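Long-range contacts in aldehyde dehydrogenase (Burkholderia vietnamiensis, PDB 5KF0), which probably oxidises aldehydes to carboxylic acids with a nicotinamide cofactor and binds NADPH: residues A[32-36]-A[323-327]; A[64-68]-A[206-210]; A[267-271]-A[302-308]; A[314-318]-A[358-362]. All coordinates share one frame; numbering follows the deposited sequence.

Contact 1: residues A[32-36]-A[323-327]; sequences TDKFS and GDPKD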
# COMPACT_ATOMS: atom_id res chain seq x y z
N THR A 32 3.36 -40.49 -23.51
CA THR A 32 4.18 -41.61 -23.08
C THR A 32 4.56 -41.49 -21.61
O THR A 32 4.67 -40.39 -21.05
CB THR A 32 5.47 -41.70 -23.89
OG1 THR A 32 6.22 -40.48 -23.72
CG2 THR A 32 5.16 -41.94 -25.37
N ASP A 33 4.75 -42.64 -20.98
CA ASP A 33 5.48 -42.73 -19.73
C ASP A 33 6.95 -42.44 -20.03
O ASP A 33 7.57 -43.14 -20.84
CB ASP A 33 5.27 -44.12 -19.12
CG ASP A 33 5.98 -44.31 -17.79
OD1 ASP A 33 7.17 -43.96 -17.65
OD2 ASP A 33 5.35 -44.89 -16.87
N LYS A 34 7.50 -41.38 -19.43
CA LYS A 34 8.82 -40.94 -19.84
C LYS A 34 9.94 -41.84 -19.32
O LYS A 34 11.10 -41.66 -19.72
CB LYS A 34 9.04 -39.49 -19.39
CG LYS A 34 7.99 -38.52 -19.94
CD LYS A 34 7.97 -38.52 -21.48
CE LYS A 34 6.94 -37.51 -22.04
NZ LYS A 34 5.54 -37.84 -21.62
N PHE A 35 9.64 -42.80 -18.46
CA PHE A 35 10.63 -43.79 -18.04
C PHE A 35 10.52 -45.07 -18.86
O PHE A 35 11.52 -45.57 -19.38
CB PHE A 35 10.48 -44.11 -16.55
CG PHE A 35 11.50 -45.09 -16.03
CD1 PHE A 35 11.13 -46.38 -15.66
CD2 PHE A 35 12.84 -44.74 -15.96
CE1 PHE A 35 12.08 -47.29 -15.21
CE2 PHE A 35 13.79 -45.64 -15.51
CZ PHE A 35 13.40 -46.92 -15.13
N SER A 36 9.30 -45.60 -19.00
CA SER A 36 9.12 -46.85 -19.74
C SER A 36 9.10 -46.65 -21.25
O SER A 36 9.38 -47.60 -22.00
CB SER A 36 7.83 -47.54 -19.31
OG SER A 36 6.70 -46.86 -19.85
N GLY A 323 17.05 -43.69 -11.31
CA GLY A 323 16.29 -44.85 -11.76
C GLY A 323 14.82 -44.51 -11.99
O GLY A 323 14.48 -43.37 -12.33
N ASP A 324 13.98 -45.52 -11.79
CA ASP A 324 12.54 -45.42 -12.01
C ASP A 324 11.96 -44.32 -11.14
O ASP A 324 12.13 -44.35 -9.91
CB ASP A 324 11.89 -46.77 -11.68
CG ASP A 324 10.43 -46.86 -12.10
OD1 ASP A 324 9.78 -45.82 -12.31
OD2 ASP A 324 9.93 -48.01 -12.21
N PRO A 325 11.28 -43.32 -11.71
CA PRO A 325 10.68 -42.27 -10.88
C PRO A 325 9.56 -42.77 -9.98
O PRO A 325 9.21 -42.08 -9.01
CB PRO A 325 10.19 -41.23 -11.90
CG PRO A 325 10.01 -42.02 -13.17
CD PRO A 325 11.09 -43.06 -13.15
N LYS A 326 9.00 -43.96 -10.24
CA LYS A 326 8.00 -44.54 -9.35
C LYS A 326 8.61 -45.04 -8.05
O LYS A 326 7.89 -45.27 -7.08
CB LYS A 326 7.27 -45.68 -10.07
CG LYS A 326 6.56 -45.20 -11.33
CD LYS A 326 5.90 -46.36 -12.07
CE LYS A 326 6.66 -46.68 -13.36
NZ LYS A 326 6.69 -45.52 -14.31
N ASP A 327 9.92 -45.23 -8.02
CA ASP A 327 10.61 -45.69 -6.82
C ASP A 327 10.78 -44.50 -5.88
O ASP A 327 11.35 -43.48 -6.28
CB ASP A 327 11.96 -46.28 -7.23
CG ASP A 327 12.75 -46.86 -6.07
OD1 ASP A 327 12.43 -46.64 -4.89
OD2 ASP A 327 13.74 -47.55 -6.37

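Contact 2: residues A[64-68]-A[206-210]; sequences PMREL and LPKGA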
# COMPACT_ATOMS: atom_id res chain seq x y z
N PRO A 64 -19.94 -11.92 -18.35
CA PRO A 64 -20.33 -12.75 -17.20
C PRO A 64 -19.21 -12.97 -16.18
O PRO A 64 -19.47 -12.95 -14.97
CB PRO A 64 -20.76 -14.07 -17.86
CG PRO A 64 -21.22 -13.66 -19.22
CD PRO A 64 -20.30 -12.55 -19.63
N MET A 65 -17.98 -13.16 -16.65
CA MET A 65 -16.86 -13.32 -15.72
C MET A 65 -16.60 -12.03 -14.96
O MET A 65 -16.33 -12.05 -13.76
CB MET A 65 -15.60 -13.75 -16.48
CG MET A 65 -15.59 -15.21 -16.85
SD MET A 65 -15.61 -16.27 -15.38
CE MET A 65 -14.02 -15.92 -14.66
N ARG A 66 -16.67 -10.89 -15.66
CA ARG A 66 -16.45 -9.59 -15.01
C ARG A 66 -17.50 -9.31 -13.94
O ARG A 66 -17.21 -8.62 -12.96
CB ARG A 66 -16.46 -8.49 -16.08
CG ARG A 66 -16.24 -7.09 -15.54
CD ARG A 66 -16.23 -6.05 -16.66
NE ARG A 66 -17.57 -5.63 -17.08
CZ ARG A 66 -18.05 -5.78 -18.31
NH1 ARG A 66 -17.31 -6.34 -19.26
NH2 ARG A 66 -19.28 -5.35 -18.60
N GLU A 67 -18.70 -9.83 -14.10
CA GLU A 67 -19.77 -9.57 -13.15
C GLU A 67 -19.80 -10.55 -11.99
O GLU A 67 -20.53 -10.31 -11.02
CB GLU A 67 -21.12 -9.58 -13.88
CG GLU A 67 -21.23 -8.41 -14.85
CD GLU A 67 -22.54 -8.37 -15.59
OE1 GLU A 67 -23.25 -9.40 -15.62
OE2 GLU A 67 -22.86 -7.30 -16.15
N LEU A 68 -19.04 -11.63 -12.05
CA LEU A 68 -18.96 -12.58 -10.96
C LEU A 68 -18.40 -11.90 -9.71
O LEU A 68 -17.27 -11.38 -9.76
CB LEU A 68 -18.08 -13.75 -11.38
CG LEU A 68 -18.33 -15.14 -10.81
CD1 LEU A 68 -19.73 -15.60 -11.16
CD2 LEU A 68 -17.28 -16.10 -11.38
N LEU A 206 -18.93 -21.82 -13.14
CA LEU A 206 -18.37 -20.75 -13.95
C LEU A 206 -19.21 -20.54 -15.21
O LEU A 206 -19.73 -21.51 -15.78
CB LEU A 206 -16.94 -21.09 -14.36
CG LEU A 206 -15.90 -20.96 -13.26
CD1 LEU A 206 -14.62 -21.66 -13.69
CD2 LEU A 206 -15.65 -19.47 -12.98
N PRO A 207 -19.34 -19.30 -15.68
CA PRO A 207 -20.05 -19.06 -16.95
C PRO A 207 -19.40 -19.83 -18.08
O PRO A 207 -18.18 -19.98 -18.13
CB PRO A 207 -19.91 -17.54 -17.15
CG PRO A 207 -19.57 -16.98 -15.79
CD PRO A 207 -18.84 -18.06 -15.06
N LYS A 208 -20.23 -20.33 -19.01
CA LYS A 208 -19.70 -21.06 -20.15
C LYS A 208 -18.80 -20.15 -20.98
O LYS A 208 -19.16 -19.00 -21.29
CB LYS A 208 -20.83 -21.62 -21.00
CG LYS A 208 -21.51 -22.83 -20.37
CD LYS A 208 -20.51 -23.71 -19.62
CE LYS A 208 -21.11 -25.06 -19.23
NZ LYS A 208 -21.65 -25.09 -17.85
N GLY A 209 -17.62 -20.67 -21.33
CA GLY A 209 -16.58 -19.89 -21.97
C GLY A 209 -15.54 -19.32 -21.01
O GLY A 209 -14.56 -18.73 -21.48
N ALA A 210 -15.74 -19.47 -19.70
CA ALA A 210 -14.72 -19.03 -18.75
C ALA A 210 -13.39 -19.72 -18.99
O ALA A 210 -12.34 -19.11 -18.79
CB ALA A 210 -15.18 -19.29 -17.31

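Contact 3: residues A[267-271]-A[302-308]; sequences DADQF and HASLYDT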
# COMPACT_ATOMS: atom_id res chain seq x y z
N ASP A 267 30.24 -18.24 -0.12
CA ASP A 267 31.16 -17.23 0.40
C ASP A 267 32.17 -17.86 1.37
O ASP A 267 32.05 -19.01 1.80
CB ASP A 267 30.35 -16.13 1.11
CG ASP A 267 31.06 -14.79 1.15
OD1 ASP A 267 30.42 -13.82 1.63
OD2 ASP A 267 32.23 -14.68 0.71
N ALA A 268 33.17 -17.05 1.72
CA ALA A 268 34.30 -17.49 2.53
C ALA A 268 33.92 -17.84 3.96
O ALA A 268 34.71 -18.51 4.65
CB ALA A 268 35.38 -16.40 2.53
N ASP A 269 32.73 -17.43 4.43
CA ASP A 269 32.33 -17.60 5.82
C ASP A 269 31.49 -18.85 6.07
O ASP A 269 30.88 -18.98 7.13
CB ASP A 269 31.57 -16.35 6.31
CG ASP A 269 30.31 -16.06 5.49
OD1 ASP A 269 29.98 -16.82 4.56
OD2 ASP A 269 29.64 -15.04 5.78
N GLN A 270 31.47 -19.78 5.12
CA GLN A 270 30.52 -20.90 5.15
C GLN A 270 31.11 -22.21 5.68
O GLN A 270 30.42 -23.23 5.61
CB GLN A 270 29.95 -21.12 3.74
CG GLN A 270 29.08 -19.95 3.27
CD GLN A 270 27.85 -19.82 4.13
OE1 GLN A 270 26.99 -20.71 4.14
NE2 GLN A 270 27.75 -18.72 4.88
N PHE A 271 32.33 -22.21 6.21
CA PHE A 271 32.95 -23.49 6.56
C PHE A 271 32.10 -24.30 7.54
O PHE A 271 31.92 -25.51 7.37
CB PHE A 271 34.35 -23.29 7.15
CG PHE A 271 35.03 -24.59 7.50
CD1 PHE A 271 35.69 -25.32 6.52
CD2 PHE A 271 34.98 -25.09 8.79
CE1 PHE A 271 36.30 -26.53 6.82
CE2 PHE A 271 35.60 -26.30 9.10
CZ PHE A 271 36.26 -27.01 8.11
N HIS A 302 34.32 -19.90 -2.82
CA HIS A 302 35.50 -19.17 -2.39
C HIS A 302 36.69 -20.12 -2.27
O HIS A 302 36.57 -21.24 -1.77
CB HIS A 302 35.28 -18.47 -1.05
CG HIS A 302 36.36 -17.50 -0.70
ND1 HIS A 302 37.45 -17.83 0.08
CD2 HIS A 302 36.54 -16.21 -1.07
CE1 HIS A 302 38.25 -16.78 0.19
NE2 HIS A 302 37.71 -15.78 -0.49
N ALA A 303 37.86 -19.65 -2.72
CA ALA A 303 39.02 -20.52 -2.82
C ALA A 303 39.41 -21.13 -1.47
O ALA A 303 39.95 -22.24 -1.43
CB ALA A 303 40.19 -19.75 -3.42
N SER A 304 39.12 -20.43 -0.37
CA SER A 304 39.52 -20.94 0.95
C SER A 304 38.80 -22.23 1.31
O SER A 304 39.34 -23.04 2.09
CB SER A 304 39.26 -19.88 2.02
OG SER A 304 37.87 -19.62 2.15
N LEU A 305 37.61 -22.46 0.78
CA LEU A 305 36.74 -23.60 1.06
C LEU A 305 36.61 -24.56 -0.11
O LEU A 305 35.91 -25.57 0.01
CB LEU A 305 35.34 -23.11 1.44
CG LEU A 305 35.21 -22.09 2.56
CD1 LEU A 305 33.74 -21.75 2.80
CD2 LEU A 305 35.86 -22.66 3.80
N TYR A 306 37.21 -24.23 -1.26
CA TYR A 306 36.93 -24.95 -2.50
C TYR A 306 37.21 -26.45 -2.38
O TYR A 306 36.38 -27.28 -2.76
CB TYR A 306 37.75 -24.34 -3.64
CG TYR A 306 37.46 -24.92 -5.00
CD1 TYR A 306 36.51 -24.34 -5.85
CD2 TYR A 306 38.14 -26.05 -5.46
CE1 TYR A 306 36.25 -24.87 -7.09
CE2 TYR A 306 37.87 -26.59 -6.70
CZ TYR A 306 36.93 -25.99 -7.51
OH TYR A 306 36.67 -26.52 -8.75
N ASP A 307 38.39 -26.82 -1.87
CA ASP A 307 38.76 -28.24 -1.86
C ASP A 307 37.85 -29.04 -0.94
O ASP A 307 37.45 -30.17 -1.28
CB ASP A 307 40.21 -28.41 -1.45
CG ASP A 307 41.18 -27.94 -2.50
OD1 ASP A 307 40.75 -27.68 -3.64
OD2 ASP A 307 42.38 -27.84 -2.19
N THR A 308 37.51 -28.50 0.23
CA THR A 308 36.65 -29.24 1.14
C THR A 308 35.23 -29.35 0.60
O THR A 308 34.61 -30.42 0.65
CB THR A 308 36.64 -28.59 2.52
OG1 THR A 308 37.99 -28.57 3.02
CG2 THR A 308 35.77 -29.38 3.48
O HOH W 1 37.46 -18.86 4.56

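Contact 4: residues A[314-318]-A[358-362]; sequences VAKTR and IIAGG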
# COMPACT_ATOMS: atom_id res chain seq x y z
N VAL A 314 31.26 -33.88 -4.35
CA VAL A 314 31.49 -35.08 -5.14
C VAL A 314 30.85 -36.29 -4.46
O VAL A 314 30.14 -37.09 -5.09
CB VAL A 314 32.99 -35.29 -5.39
CG1 VAL A 314 33.30 -36.71 -5.85
CG2 VAL A 314 33.50 -34.27 -6.41
N ALA A 315 31.06 -36.41 -3.14
CA ALA A 315 30.48 -37.55 -2.42
C ALA A 315 28.96 -37.48 -2.43
O ALA A 315 28.29 -38.50 -2.63
CB ALA A 315 31.01 -37.58 -0.99
N LYS A 316 28.40 -36.29 -2.19
CA LYS A 316 26.95 -36.15 -2.20
C LYS A 316 26.37 -36.47 -3.57
O LYS A 316 25.39 -37.21 -3.68
CB LYS A 316 26.56 -34.74 -1.76
CG LYS A 316 25.06 -34.48 -1.69
CD LYS A 316 24.44 -35.21 -0.52
CE LYS A 316 22.94 -34.99 -0.45
NZ LYS A 316 22.38 -35.68 0.75
N THR A 317 27.01 -35.96 -4.63
CA THR A 317 26.52 -36.19 -5.99
C THR A 317 26.54 -37.67 -6.34
O THR A 317 25.59 -38.19 -6.94
CB THR A 317 27.36 -35.39 -6.99
OG1 THR A 317 27.23 -33.99 -6.71
CG2 THR A 317 26.91 -35.64 -8.44
N ARG A 318 27.61 -38.36 -5.96
CA ARG A 318 27.70 -39.80 -6.22
C ARG A 318 26.63 -40.57 -5.46
O ARG A 318 26.24 -41.67 -5.88
CB ARG A 318 29.09 -40.30 -5.87
CG ARG A 318 30.15 -39.86 -6.85
CD ARG A 318 31.54 -40.28 -6.42
NE ARG A 318 32.50 -40.09 -7.50
CZ ARG A 318 33.81 -40.01 -7.33
NH1 ARG A 318 34.34 -40.09 -6.12
NH2 ARG A 318 34.60 -39.84 -8.39
N ILE A 358 35.36 -34.19 -15.64
CA ILE A 358 34.24 -34.77 -14.91
C ILE A 358 34.77 -35.29 -13.58
O ILE A 358 35.68 -36.13 -13.56
CB ILE A 358 33.56 -35.88 -15.71
CG1 ILE A 358 32.99 -35.32 -17.02
CG2 ILE A 358 32.48 -36.55 -14.87
CD1 ILE A 358 32.47 -36.38 -17.96
N ILE A 359 34.23 -34.78 -12.48
CA ILE A 359 34.68 -35.19 -11.15
C ILE A 359 33.62 -35.97 -10.38
O ILE A 359 33.93 -36.50 -9.29
CB ILE A 359 35.17 -33.99 -10.32
CG1 ILE A 359 34.09 -32.92 -10.17
CG2 ILE A 359 36.42 -33.40 -10.95
CD1 ILE A 359 34.49 -31.84 -9.16
N ALA A 360 32.40 -36.07 -10.89
CA ALA A 360 31.41 -37.00 -10.36
C ALA A 360 30.43 -37.33 -11.48
O ALA A 360 30.07 -36.45 -12.26
CB ALA A 360 30.66 -36.42 -9.15
N GLY A 361 30.03 -38.60 -11.55
CA GLY A 361 29.03 -38.98 -12.54
C GLY A 361 29.59 -39.05 -13.95
O GLY A 361 30.70 -39.55 -14.18
N GLY A 362 28.81 -38.57 -14.90
CA GLY A 362 29.21 -38.53 -16.29
C GLY A 362 28.63 -39.61 -17.19
O GLY A 362 28.74 -39.49 -18.42
O HOH W 2 31.27 -40.84 -10.09

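Contact 1: residues A[32-36]-A[323-327]
Phe35 lays its ring against Asp324, whose CA sits over the centre of one face. This is a CH-pi contact, with Asp324 CA 3.6 Å from the centroid of the Phe35 ring and 13° off the ring normal. The carboxylate of Asp324 stacks on the ring as well, the two planes 19° apart and Asp324 CG 3.5 Å from Phe35 CE1. Pro325 adds its ring obliquely, CD lying 3.5 Å from Phe35 CG. Beside this stack Lys326 NZ makes a salt bridge of 3.0 Å with Asp33 OD2, which accepts through its syn lone pair. The lysine chain is bent at its last two torsions, which carries NZ back across the gap; a longer ion pair to Asp324 makes a three-residue charge network. Both aspartates also shape their own backbones as Asx turns. Asp33 OD1 accepts from Phe35 N and from Ser36 N, leaving OD2 to face the lysine, while Asp324 OD1 takes Lys326 N at 2.9 Å from above the carboxylate plane. Asp324 to Asp327 is a type I beta turn, closed by Asp327 N to Asp324 O at 3.0 Å, and the restricted phi of proline suits Pro325 as its second residue. Further out, helix 88-99 backs the contact: Asp33 touches Ile97, and Pro325 and Lys326 rest on Cys96. Pro334 lies against both Phe35 and Pro325.

Contact 2: residues A[64-68]-A[206-210]
The end of helix 62-67 packs on the type II beta turn Pro207 to Ala210, which leads into strand 211-213 at the edge of the Rossmann-like sheet that aldehyde dehydrogenases use to bind their cofactor. Met65 is the main link. With CG anti to the carbonyl carbon (chi1 -77°), its chain bends at chi2 and chi3, which curls the sulfur into the turn: Met65 SD lies 3.6 Å from Ala210 CB and 4.0 Å from Leu206 CD2. Met65 SD lies 3.7 Å from Pro207 CD in the modelled conformer of that proline, across whose ring the methionine runs at about a right angle. Pro64 CB meets Pro207 CB at 3.6 Å on one flank, and Leu68 CD2 reaches Leu206 CD2 at 4.1 Å, though Leu68 too is modelled in more than one conformer. On the helix, Arg66, in one of its two conformers, forms a salt bridge with Glu433 of a second subunit. Across the interface itself the touching groups are all apolar, so it depends on shape and the burial of hydrocarbon and sulfur, and the flexible thioether suits a seat among rigid proline and small alanine.

Contact 3: residues A[267-271]-A[302-308]
Leu305 directs its CB toward segment 267-271, and its CG, anti to the carbonyl carbon, carries both methyls into it; a second conformer is modelled, so these distances describe one state. CG is near Ala268 O. Leu305 CD1 settles on the backbone of the turn, 3.4 Å from Asp267 O and 3.7 Å from Phe271 N. Leu305 CD2 lies 3.7 Å from Phe271 CB, at the edge of the phenyl ring and near its plane. A branched leucine suits this spot: one methyl packs on the turn's backbone, the other on the phenylalanine after it. Beside it, Ala268 CB sits over the centre of the His302 imidazole, a CH-pi contact 3.5 Å from the ring centroid and 10° off the normal. His302 ends strand 298-302, which runs parallel to strand 263-266, so the contact joins the loops following two neighbouring strands. His302 ND1 and Ser304 OG are hydrogen-bonded at 2.8 Å, and Ser304 N also donates to ND1 from well out of the ring plane, probably helping to hold the imidazole's rotation. Direct contact is van der Waals and CH-pi; the polar link is a water that donates to Ala268 O at 2.8 Å and bonds to Ser304 OG at 2.6 Å.

Contact 4: residues A[314-318]-A[358-362]
Val314 and Ile359 set their side chains at about a right angle, the valine reaching out from helix 306-319 and the isoleucine from strand 357-360, with Val314 CG2 3.8 Å from Ile359 CD1. The other branch, Val314 CG1, turns to the backbone and lies 3.5 Å from Ile359 O. Ile359 holds CG1 between the backbone N and the carbonyl carbon (chi1 58°), a hindered position that brings CD1 to the valine methyl. Next to this pair, Ala360 CB points at the helix and fits beneath two residues: Thr317 CG2 comes to 3.9 Å and Arg318 CG to 4.2 Å. The small methyl suits this spot, where the helix comes close to the strand. Thr317 meets it with its methyl because OG1 is turned back to bond with Leu313 O within the helix. Arg318 extends from CG to NE over the edge of the contact. One face of its guanidinium rests on Val314 CG1, and Arg318 NH2 approaches Ile359 O obliquely. A water accepts from Arg318 NE at 3.0 Å and from Gly361 N at 2.9 Å, tying the arginine to the start of the turn after the strand. Gly361 has the positive phi that such a turn can use. The axes of the short segments run 71° apart and come within 8.2 Å. Ile359 and Ala360 both face Leu373 of the antiparallel strand 368-375, a classic beta bulge, and the bulged strand carries helix 306-319 against it, as in the alpha/beta catalytic domain of this family.

How the contacts relate
Contact 1 lies at the surface, contact 2 is buried, and contacts 3 and 4 are intermediate. Contacts 3 and 4 are neighbours: both use helix 306-319, the first joining its start to the loop after strand 263-266 and the second its later part to strand 357-360, with centres about 19 Å apart. Contact 2 belongs to the opposite side of the chain, its centre about 57 Å from that of contact 3. The chemistry follows the setting. The exposed contact 1 carries the direct salt bridge, contacts 3 and 4 bridge their segments through water around apolar cores, and contact 2 relies on apolar packing alone. The segments of contacts 1 and 4 alternate along the chain.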